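Local coordinates for transcriptional regulator, putative (Vibrio cholerae O1 biovar eltor str. N16961, PDB 3BJN), which is a putative IclR-type transcriptional regulator, represented by its C-terminal domain, whose full-length form probably binds DNA and represses allantoin and glyoxylate utilization operons, at residues Thr7-Leu12 with Ala30-Pro35. Sequence-based numbering, arbitrary orientation. Where two conformers were deposited one is given.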
loop_
_atom_site.group_PDB
_atom_site.type_symbol
_atom_site.label_atom_id
_atom_site.label_comp_id
_atom_site.label_asym_id
_atom_site.label_seq_id
_atom_site.Cartn_x
_atom_site.Cartn_y
_atom_site.Cartn_z
ATOM N N THR A 7 3.748 7.883 19.667
ATOM C CA THR A 7 4.141 9.304 19.694
ATOM C C THR A 7 4.642 9.852 18.348
ATOM O O THR A 7 4.927 11.054 18.225
ATOM C CB THR A 7 5.202 9.616 20.811
ATOM O OG1 THR A 7 6.481 9.051 20.469
ATOM C CG2 THR A 7 4.741 9.097 22.175
ATOM N N SER A 8 4.762 8.978 17.346
ATOM C CA SER A 8 5.323 9.373 16.051
ATOM C C SER A 8 4.311 9.319 14.911
ATOM O O SER A 8 4.464 10.011 13.886
ATOM C CB SER A 8 6.515 8.489 15.701
ATOM O OG SER A 8 6.166 7.123 15.733
ATOM N N GLN A 9 3.312 8.457 15.085
ATOM C CA GLN A 9 2.161 8.395 14.190
ATOM C C GLN A 9 0.990 9.136 14.824
ATOM O O GLN A 9 0.261 8.579 15.670
ATOM C CB GLN A 9 1.783 6.948 13.882
ATOM C CG GLN A 9 0.805 6.833 12.704
ATOM C CD GLN A 9 1.423 7.335 11.407
ATOM O OE1 GLN A 9 2.533 6.943 11.060
ATOM N NE2 GLN A 9 0.718 8.217 10.700
ATOM N N HIS A 10 0.813 10.393 14.408
ATOM C CA HIS A 10 -0.181 11.294 15.015
ATOM C C HIS A 10 -1.585 10.704 15.091
ATOM O O HIS A 10 -2.274 10.869 16.103
ATOM C CB HIS A 10 -0.202 12.667 14.299
ATOM N N ASN A 11 -1.995 9.985 14.042
ATOM C CA ASN A 11 -3.374 9.546 13.952
ATOM C C ASN A 11 -3.553 8.032 14.017
ATOM O O ASN A 11 -4.464 7.496 13.380
ATOM C CB ASN A 11 -4.000 10.071 12.660
ATOM C CG ASN A 11 -3.385 9.439 11.416
ATOM O OD1 ASN A 11 -2.242 8.920 11.428
ATOM N ND2 ASN A 11 -4.145 9.460 10.331
ATOM N N LEU A 12 -2.704 7.356 14.787
ATOM C CA LEU A 12 -2.796 5.893 14.925
ATOM C C LEU A 12 -4.164 5.391 15.404
ATOM O O LEU A 12 -4.644 4.364 14.915
ATOM C CB LEU A 12 -1.691 5.368 15.842
ATOM C CG LEU A 12 -1.405 3.870 15.895
ATOM C CD1 LEU A 12 -0.996 3.293 14.517
ATOM C CD2 LEU A 12 -0.306 3.636 16.932
ATOM N N ALA A 30 -5.192 -6.218 6.472
ATOM C CA ALA A 30 -5.082 -4.844 5.969
ATOM C C ALA A 30 -3.978 -4.152 6.741
ATOM O O ALA A 30 -3.742 -4.462 7.920
ATOM C CB ALA A 30 -6.401 -4.096 6.159
ATOM N N ALA A 31 -3.294 -3.228 6.082
ATOM C CA ALA A 31 -2.194 -2.527 6.746
ATOM C C ALA A 31 -2.138 -1.060 6.348
ATOM O O ALA A 31 -2.653 -0.671 5.296
ATOM C CB ALA A 31 -0.881 -3.175 6.398
ATOM N N TYR A 32 -1.504 -0.267 7.217
ATOM C CA TYR A 32 -1.155 1.119 6.930
ATOM C C TYR A 32 0.351 1.192 6.836
ATOM O O TYR A 32 1.066 0.814 7.779
ATOM C CB TYR A 32 -1.624 1.997 8.076
ATOM C CG TYR A 32 -1.300 3.451 7.921
ATOM C CD1 TYR A 32 -1.816 4.181 6.861
ATOM C CD2 TYR A 32 -0.479 4.087 8.840
ATOM C CE1 TYR A 32 -1.522 5.561 6.740
ATOM C CE2 TYR A 32 -0.183 5.442 8.730
ATOM C CZ TYR A 32 -0.690 6.153 7.670
ATOM O OH TYR A 32 -0.406 7.502 7.584
HETATM N N MSE A 33 0.779 1.656 5.682
HETATM C CA MSE A 33 2.199 1.744 5.317
HETATM C C MSE A 33 2.618 3.194 5.202
HETATM O O MSE A 33 1.820 4.038 4.781
HETATM C CB MSE A 33 2.401 1.086 3.949
HETATM C CG MSE A 33 1.548 -0.174 3.713
HETATM SE SE MSE A 33 2.471 -1.601 4.700
HETATM C CE MSE A 33 3.824 -1.661 3.398
ATOM N N VAL A 34 3.872 3.496 5.535
ATOM C CA VAL A 34 4.372 4.855 5.303
ATOM C C VAL A 34 5.733 4.780 4.654
ATOM O O VAL A 34 6.492 3.822 4.865
ATOM C CB VAL A 34 4.435 5.761 6.555
ATOM C CG1 VAL A 34 3.041 5.962 7.151
ATOM C CG2 VAL A 34 5.443 5.234 7.566
ATOM N N PRO A 35 6.033 5.773 3.802
ATOM C CA PRO A 35 7.342 5.758 3.145
ATOM C C PRO A 35 8.420 6.294 4.076
ATOM O O PRO A 35 8.201 7.319 4.737
ATOM C CB PRO A 35 7.125 6.663 1.931
ATOM C CG PRO A 35 6.015 7.611 2.314
ATOM C CD PRO A 35 5.182 6.917 3.372
HETATM O O HOH W 1 -2.594 9.006 8.540
#
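The carboxamide of Gln9 meets the ring of Tyr32 at its edge. From CB, which points toward strand 29-36, the Gln9 chain first runs with CG anti to the backbone N (chi1 -167°), then turns about the CB-CG bond, bringing the amide to the ring. CD lies in the plane of the ring, 3.7 Å from Tyr32 CE2, and amide and ring planes stand 84° apart. OE1 lies 4.1 Å from Val34 CG1, two residues along the strand. NE2 comes within 3.4 Å of Tyr32 OH. Within the loop NE2 donates to Asn11 OD1 at 3.1 Å, almost straight and in the amide plane of Gln9, which helps hold the rotation of that amide. A water is hydrogen-bonded to Tyr32 OH at 2.8 Å; its link to the Asn11 amide is doubtful, because its approach to ND2 is too short. Gln9 opens a type I turn ending at Leu12, with Asn11 at the N-cap position of helix 12-26. The turn thus leads into the first helix of the IclR C-terminal domain while Gln9 also touches Val43 of strand 39-45; Tyr32 packs against Val15 of that helix and Ile138 of strand 133-143, the other neighbour of strand 29-36.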